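Local coordinates for protein phosphopantetheine adenylyltransferase (Archaeoglobus fulgidus, PDB 3DO8) that probably transfers an adenylyl group reversibly from ATP to 4'-phosphopantetheine, giving dephospho-CoA and pyrophosphate in coenzyme A biosynthesis, at residues Pro11-Glu14 / Gly15-Lys18; Phe51-Arg54 / Ala55-Lys59; Asn77-Gly80 / Lys81-Asp84. One frame throughout, in Å; residues are numbered along the deposited sequence.

Interaction 1: Pro11-Glu14 / Gly15-Lys18; sequences PLHE and GHKK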
loop_
_atom_site.group_PDB
_atom_site.type_symbol
_atom_site.label_atom_id
_atom_site.label_comp_id
_atom_site.label_asym_id
_atom_site.label_seq_id
_atom_site.Cartn_x
_atom_site.Cartn_y
_atom_site.Cartn_z
ATOM N N PRO A 11 3.499 -14.477 -16.083
ATOM C CA PRO A 11 2.761 -15.409 -15.246
ATOM C C PRO A 11 2.327 -14.665 -13.975
ATOM O O PRO A 11 2.664 -13.489 -13.782
ATOM C CB PRO A 11 3.795 -16.462 -14.890
ATOM C CG PRO A 11 5.021 -15.734 -14.860
ATOM C CD PRO A 11 4.943 -14.651 -15.906
ATOM N N LEU A 12 1.546 -15.347 -13.153
ATOM C CA LEU A 12 1.099 -14.806 -11.882
ATOM C C LEU A 12 2.193 -15.050 -10.850
ATOM O O LEU A 12 2.352 -16.185 -10.363
ATOM C CB LEU A 12 -0.210 -15.469 -11.474
ATOM C CG LEU A 12 -0.924 -14.912 -10.234
ATOM C CD1 LEU A 12 -0.122 -14.963 -8.940
ATOM C CD2 LEU A 12 -1.336 -13.537 -10.438
ATOM N N HIS A 13 2.974 -14.013 -10.544
ATOM C CA HIS A 13 4.197 -14.161 -9.742
ATOM C C HIS A 13 4.058 -13.548 -8.370
ATOM O O HIS A 13 2.986 -13.018 -8.015
ATOM C CB HIS A 13 5.415 -13.606 -10.490
ATOM C CG HIS A 13 5.318 -12.164 -10.883
ATOM N ND1 HIS A 13 5.074 -11.143 -9.983
ATOM C CD2 HIS A 13 5.441 -11.571 -12.098
ATOM C CE1 HIS A 13 5.080 -9.989 -10.628
ATOM N NE2 HIS A 13 5.296 -10.221 -11.912
ATOM N N GLU A 14 5.116 -13.632 -7.579
ATOM C CA GLU A 14 5.071 -13.244 -6.176
ATOM C C GLU A 14 4.757 -11.752 -6.027
ATOM O O GLU A 14 4.053 -11.346 -5.102
ATOM C CB GLU A 14 6.383 -13.620 -5.459
ATOM C CG GLU A 14 6.447 -13.118 -4.008
ATOM C CD GLU A 14 5.233 -13.542 -3.160
ATOM O OE1 GLU A 14 4.752 -14.700 -3.333
ATOM O OE2 GLU A 14 4.765 -12.736 -2.306
ATOM N N GLY A 15 5.230 -10.949 -6.974
ATOM C CA GLY A 15 4.884 -9.535 -7.010
ATOM C C GLY A 15 3.385 -9.313 -7.117
ATOM O O GLY A 15 2.782 -8.530 -6.356
ATOM N N HIS A 16 2.756 -9.996 -8.079
ATOM C CA HIS A 16 1.312 -9.894 -8.247
ATOM C C HIS A 16 0.609 -10.308 -6.957
ATOM O O HIS A 16 -0.399 -9.722 -6.555
ATOM C CB HIS A 16 0.758 -10.773 -9.357
ATOM C CG HIS A 16 1.286 -10.477 -10.723
ATOM N ND1 HIS A 16 1.139 -9.258 -11.356
ATOM C CD2 HIS A 16 1.908 -11.291 -11.606
ATOM C CE1 HIS A 16 1.680 -9.338 -12.565
ATOM N NE2 HIS A 16 2.169 -10.552 -12.727
ATOM N N LYS A 17 1.089 -11.372 -6.330
ATOM C CA LYS A 17 0.492 -11.833 -5.094
ATOM C C LYS A 17 0.575 -10.796 -3.974
ATOM O O LYS A 17 -0.373 -10.654 -3.175
ATOM C CB LYS A 17 1.041 -13.188 -4.711
ATOM C CG LYS A 17 0.746 -14.223 -5.804
ATOM C CD LYS A 17 1.362 -15.581 -5.491
ATOM C CE LYS A 17 1.149 -16.572 -6.612
ATOM N NZ LYS A 17 1.777 -17.921 -6.359
ATOM N N LYS A 18 1.656 -10.014 -3.942
ATOM C CA LYS A 18 1.734 -8.933 -2.959
ATOM C C LYS A 18 0.694 -7.865 -3.256
ATOM O O LYS A 18 0.023 -7.365 -2.347
ATOM C CB LYS A 18 3.121 -8.328 -2.907
ATOM C CG LYS A 18 4.189 -9.272 -2.376
ATOM C CD LYS A 18 5.600 -8.713 -2.510
ATOM C CE LYS A 18 6.588 -9.532 -1.663
ATOM N NZ LYS A 18 7.940 -8.934 -1.785
#

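Interaction 2: Phe51-Arg54 / Ala55-Lys59; sequences FAIR and AENVK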
loop_
_atom_site.group_PDB
_atom_site.type_symbol
_atom_site.label_atom_id
_atom_site.label_comp_id
_atom_site.label_asym_id
_atom_site.label_seq_id
_atom_site.Cartn_x
_atom_site.Cartn_y
_atom_site.Cartn_z
ATOM N N PHE A 51 -6.611 -14.013 -22.536
ATOM C CA PHE A 51 -7.309 -13.327 -21.461
ATOM C C PHE A 51 -8.071 -14.296 -20.560
ATOM O O PHE A 51 -7.937 -14.235 -19.345
ATOM C CB PHE A 51 -8.259 -12.269 -22.043
ATOM C CG PHE A 51 -9.243 -11.744 -21.043
ATOM C CD1 PHE A 51 -8.877 -10.722 -20.188
ATOM C CD2 PHE A 51 -10.519 -12.292 -20.937
ATOM C CE1 PHE A 51 -9.768 -10.242 -19.254
ATOM C CE2 PHE A 51 -11.406 -11.840 -19.967
ATOM C CZ PHE A 51 -11.022 -10.814 -19.130
ATOM N N ALA A 52 -8.887 -15.176 -21.136
ATOM C CA ALA A 52 -9.699 -16.085 -20.343
ATOM C C ALA A 52 -8.856 -16.932 -19.384
ATOM O O ALA A 52 -9.265 -17.187 -18.247
ATOM C CB ALA A 52 -10.580 -16.982 -21.260
ATOM N N ILE A 53 -7.672 -17.353 -19.838
ATOM C CA ILE A 53 -6.806 -18.201 -19.016
ATOM C C ILE A 53 -6.169 -17.368 -17.894
ATOM O O ILE A 53 -6.135 -17.791 -16.740
ATOM C CB ILE A 53 -5.717 -18.875 -19.879
ATOM C CG1 ILE A 53 -6.356 -19.861 -20.859
ATOM C CG2 ILE A 53 -4.646 -19.539 -19.019
ATOM C CD1 ILE A 53 -7.070 -21.015 -20.242
ATOM N N ARG A 54 -5.685 -16.175 -18.229
ATOM C CA ARG A 54 -5.108 -15.265 -17.227
ATOM C C ARG A 54 -6.143 -14.867 -16.155
ATOM O O ARG A 54 -5.860 -14.899 -14.956
ATOM C CB ARG A 54 -4.470 -14.043 -17.903
ATOM C CG ARG A 54 -3.269 -14.442 -18.757
ATOM C CD ARG A 54 -2.601 -13.272 -19.456
ATOM N NE ARG A 54 -3.366 -12.760 -20.577
ATOM C CZ ARG A 54 -3.994 -11.595 -20.623
ATOM N NH1 ARG A 54 -4.014 -10.770 -19.584
ATOM N NH2 ARG A 54 -4.626 -11.274 -21.749
ATOM N N ALA A 55 -7.339 -14.512 -16.592
ATOM C CA ALA A 55 -8.433 -14.190 -15.663
ATOM C C ALA A 55 -8.744 -15.376 -14.751
ATOM O O ALA A 55 -8.884 -15.202 -13.546
ATOM C CB ALA A 55 -9.691 -13.727 -16.423
ATOM N N GLU A 56 -8.834 -16.584 -15.310
ATOM C CA GLU A 56 -9.110 -17.771 -14.479
ATOM C C GLU A 56 -7.979 -18.075 -13.514
ATOM O O GLU A 56 -8.209 -18.470 -12.370
ATOM C CB GLU A 56 -9.433 -19.001 -15.350
ATOM C CG GLU A 56 -10.814 -18.982 -15.972
ATOM C CD GLU A 56 -11.951 -18.867 -14.931
ATOM O OE1 GLU A 56 -11.916 -19.578 -13.881
ATOM O OE2 GLU A 56 -12.873 -18.060 -15.168
ATOM N N ASN A 57 -6.744 -17.853 -13.954
ATOM C CA ASN A 57 -5.605 -18.034 -13.058
ATOM C C ASN A 57 -5.699 -17.125 -11.845
ATOM O O ASN A 57 -5.450 -17.545 -10.710
ATOM C CB ASN A 57 -4.279 -17.837 -13.782
ATOM C CG ASN A 57 -3.981 -18.966 -14.775
ATOM O OD1 ASN A 57 -4.604 -20.050 -14.718
ATOM N ND2 ASN A 57 -3.029 -18.717 -15.710
ATOM N N VAL A 58 -6.087 -15.872 -12.078
ATOM C CA VAL A 58 -6.239 -14.913 -10.972
ATOM C C VAL A 58 -7.404 -15.343 -10.073
ATOM O O VAL A 58 -7.280 -15.389 -8.851
ATOM C CB VAL A 58 -6.470 -13.496 -11.473
ATOM C CG1 VAL A 58 -6.825 -12.536 -10.290
ATOM C CG2 VAL A 58 -5.220 -12.991 -12.227
ATOM N N LYS A 59 -8.513 -15.697 -10.689
ATOM C CA LYS A 59 -9.697 -16.120 -9.933
ATOM C C LYS A 59 -9.406 -17.323 -9.045
ATOM O O LYS A 59 -9.790 -17.325 -7.863
ATOM C CB LYS A 59 -10.871 -16.405 -10.866
ATOM C CG LYS A 59 -11.514 -15.138 -11.390
ATOM C CD LYS A 59 -12.858 -15.442 -12.061
ATOM C CE LYS A 59 -12.683 -16.136 -13.330
ATOM N NZ LYS A 59 -14.044 -16.463 -13.945
HETATM O O HOH W 1 -11.897 -16.660 -17.690
#

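Interaction 3: Asn77-Gly80 / Lys81-Asp84; sequences NPYG and KTLD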
loop_
_atom_site.group_PDB
_atom_site.type_symbol
_atom_site.label_atom_id
_atom_site.label_comp_id
_atom_site.label_asym_id
_atom_site.label_seq_id
_atom_site.Cartn_x
_atom_site.Cartn_y
_atom_site.Cartn_z
ATOM N N ASN A 77 -8.414 -0.352 -22.467
ATOM C CA ASN A 77 -7.702 0.889 -22.711
ATOM C C ASN A 77 -6.797 1.115 -21.505
ATOM O O ASN A 77 -6.965 0.451 -20.469
ATOM C CB ASN A 77 -8.721 2.024 -22.936
ATOM C CG ASN A 77 -9.337 2.517 -21.640
ATOM O OD1 ASN A 77 -8.712 3.274 -20.917
ATOM N ND2 ASN A 77 -10.575 2.112 -21.351
ATOM N N PRO A 78 -5.825 2.039 -21.623
ATOM C CA PRO A 78 -4.830 2.218 -20.550
ATOM C C PRO A 78 -5.399 2.543 -19.163
ATOM O O PRO A 78 -4.775 2.255 -18.137
ATOM C CB PRO A 78 -4.000 3.400 -21.037
ATOM C CG PRO A 78 -4.151 3.411 -22.487
ATOM C CD PRO A 78 -5.553 2.906 -22.785
ATOM N N TYR A 79 -6.559 3.174 -19.133
ATOM C CA TYR A 79 -7.168 3.593 -17.892
ATOM C C TYR A 79 -8.114 2.590 -17.295
ATOM O O TYR A 79 -8.530 2.755 -16.139
ATOM C CB TYR A 79 -7.987 4.862 -18.110
ATOM C CG TYR A 79 -7.152 6.021 -18.524
ATOM C CD1 TYR A 79 -6.661 6.916 -17.585
ATOM C CD2 TYR A 79 -6.829 6.227 -19.856
ATOM C CE1 TYR A 79 -5.887 7.970 -17.977
ATOM C CE2 TYR A 79 -6.048 7.275 -20.245
ATOM C CZ TYR A 79 -5.573 8.150 -19.305
ATOM O OH TYR A 79 -4.821 9.228 -19.718
ATOM N N GLY A 80 -8.512 1.595 -18.078
ATOM C CA GLY A 80 -9.619 0.722 -17.668
ATOM C C GLY A 80 -10.810 1.575 -17.337
ATOM O O GLY A 80 -11.175 2.462 -18.116
ATOM N N LYS A 81 -11.394 1.326 -16.167
ATOM C CA LYS A 81 -12.551 2.076 -15.694
ATOM C C LYS A 81 -12.199 3.230 -14.747
ATOM O O LYS A 81 -13.077 3.857 -14.165
ATOM C CB LYS A 81 -13.516 1.154 -14.942
ATOM C CG LYS A 81 -14.149 0.016 -15.739
ATOM C CD LYS A 81 -15.210 -0.667 -14.852
ATOM C CE LYS A 81 -14.598 -1.418 -13.602
ATOM N NZ LYS A 81 -15.497 -1.409 -12.368
ATOM N N THR A 82 -10.918 3.511 -14.585
ATOM C CA THR A 82 -10.503 4.394 -13.507
ATOM C C THR A 82 -10.759 5.876 -13.747
ATOM O O THR A 82 -10.553 6.662 -12.856
ATOM C CB THR A 82 -9.006 4.225 -13.183
ATOM O OG1 THR A 82 -8.252 4.619 -14.324
ATOM C CG2 THR A 82 -8.675 2.782 -12.746
ATOM N N LEU A 83 -11.239 6.276 -14.939
ATOM C CA LEU A 83 -11.653 7.662 -15.141
ATOM C C LEU A 83 -13.141 7.849 -14.915
ATOM O O LEU A 83 -13.633 8.962 -14.971
ATOM C CB LEU A 83 -11.305 8.128 -16.556
ATOM C CG LEU A 83 -9.825 8.158 -16.897
ATOM C CD1 LEU A 83 -9.599 8.702 -18.287
ATOM C CD2 LEU A 83 -9.035 8.933 -15.851
ATOM N N ASP A 84 -13.851 6.751 -14.691
ATOM C CA ASP A 84 -15.309 6.740 -14.650
ATOM C C ASP A 84 -15.766 6.363 -13.233
ATOM O O ASP A 84 -16.457 7.138 -12.548
ATOM C CB ASP A 84 -15.798 5.725 -15.701
ATOM C CG ASP A 84 -17.221 5.941 -16.125
ATOM O OD1 ASP A 84 -17.749 7.063 -15.941
ATOM O OD2 ASP A 84 -17.797 4.973 -16.663
HETATM O O HOH W 2 -12.167 4.986 -17.395
#

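Interaction 1: Pro11-Glu14 / Gly15-Lys18
His13 and Lys17 are joined through the backbone at the start of helix 14-27: His13, the N-cap residue, lends its O to Lys17 N at 3.0 Å, with an N-H...O angle of 160°. The next bond follows, Lys18 N to Glu14 O, also 3.0 Å. Beside this backbone the two imidazoles of His13 and His16 lie face to face. Their centroids are 3.8 Å apart and their planes differ by 18°. His16 CD2 sits over the centre of the His13 ring, while His13 CE1 sits over the other ring, nearer its rim. With CG lodged between the backbone N and the carbonyl carbon (chi1 58°), the His13 ring is swung back over the first turn and meets the His16 ring. The sequence His-Glu-Gly-His fits the HIGH-type signature of nucleotidyltransferases in the HUP clan. In this family the motif is associated with the ATP phosphates, and its place at the start of this helix is consistent with that role. Gly15 suits the motif sterically: a CB at this position would run into His13 CE1, and Gly15 N itself lies in the plane of the His13 ring, at its edge. Pro11 O approaches the edge of the His16 ring, 3.2 Å from NE2. Leu12 covers the root of His16, its CD2 3.6 Å from His16 CB. The carboxylate of Glu14 bends over the aliphatic chain of Lys18, with OE2 3.5 Å from CG. The charged ends turn elsewhere: Glu14 forms a salt bridge with Arg138, and Lys18 NZ bonds to Ser133. Trp122 meets both histidine rings edge-to-face, and Phe9 also packs against His16.

Interaction 2: Phe51-Arg54 / Ala55-Lys59
Ala55 starts the second turn of helix 51-66. Its N bonds to Phe51 O at 2.8 Å and almost straight (174°). Its methyl group lies over one face of the Phe51 ring, toward the rim, with CB 4.2 Å from CZ. Phe51 CG is anti to the backbone N (chi1 166°), which brings the ring's far end back over Ala55. Glu56 N bonds to Ala52 O at 3.0 Å, and the same oxygen also accepts a bond from a water at 2.7 Å. That water also seems to reach the Glu56 carboxylate, though the position of OE2 is doubtful. Asn57 N bonds to Ile53 O. The Asn57 amide folds back beside this carbonyl, and its ND2 rests 3.8 Å from Ile53 CG2. Val58 N closes on Arg54 O at 3.0 Å, and Val58 CG2 packs against the same oxygen. Lys59 N continues the series to Ala55 O. The Arg54 guanidinium turns away from this ladder: it forms a salt bridge with Asp38 and bonds to the carbonyls of Thr8, Thr36 and Leu49. Ala55 and Val58 face strands 71-75 and 31-36. Together these bonds are the i to i+4 ladder of a regular alpha helix, here the helix of a beta-alpha-beta crossover between two parallel strands of a Rossmann-like sheet.

Interaction 3: Asn77-Gly80 / Lys81-Asp84
Tyr79 lies against Leu83 and Thr82, and its side chain can be followed outward atom by atom. CB sits 3.8 Å from Thr82 OG1. CG comes under Leu83 CD1, and CD1 of the ring meets Leu83 CG at 3.5 Å. Farther out, CE1 is about equally near both Leu83 methyl groups, and CZ is still 4.2 Å from Leu83 CD1. This is a CH-pi contact: Leu83 CD1 stands 3.7 Å from the ring centroid, 18° off the normal. Tyr79 O takes two bonds from Thr82. The hydroxyl OG1 donates in the carbonyl plane, on a lone pair, at 2.6 Å; the backbone N donates from above that plane at 2.9 Å. The backbone bond closes a type II' turn from Tyr79 to Thr82, in which Gly80 supplies the positive phi (54°), and the hydroxyl adds a second hold on the same oxygen. A type I turn from Asn77 to Gly80 overlaps it, and Asn77 OD1 accepts from Tyr79 N in an Asx turn. Water 2 bridges Gly80 O and Leu83 N. With an alanine at Tyr79, Leu83 would probably lose the ring face it rests on, and a gap would be likely to open toward helix 97-110. The two turns lie in the connection from strand 71-75 to strand 89-92, with Tyr79 resting on Met99, Ile103 and Lys106 of helix 97-110 and Thr82 on Ile103.

How the interactions relate
The three interactions follow one another along the chain, all within the cytidylyltransferase-like domain. Interactions 1 and 2 are near neighbours, with centres about 13 Å apart and nearest atoms about 4 Å apart. They do not touch directly, but Phe9, in the loop after strand 3-7, meets His16 of the first and Val58 of the second. Interaction 3 lies farther off, about 22 Å from interaction 1 and 20 Å from interaction 2 between centres, and on the opposite side of the chain's centre from interaction 1. All three belong to connections of one five-stranded parallel sheet. The probable nucleotide-binding motif therefore lies beside helix 51-66, and the 77-84 turns lie away from it.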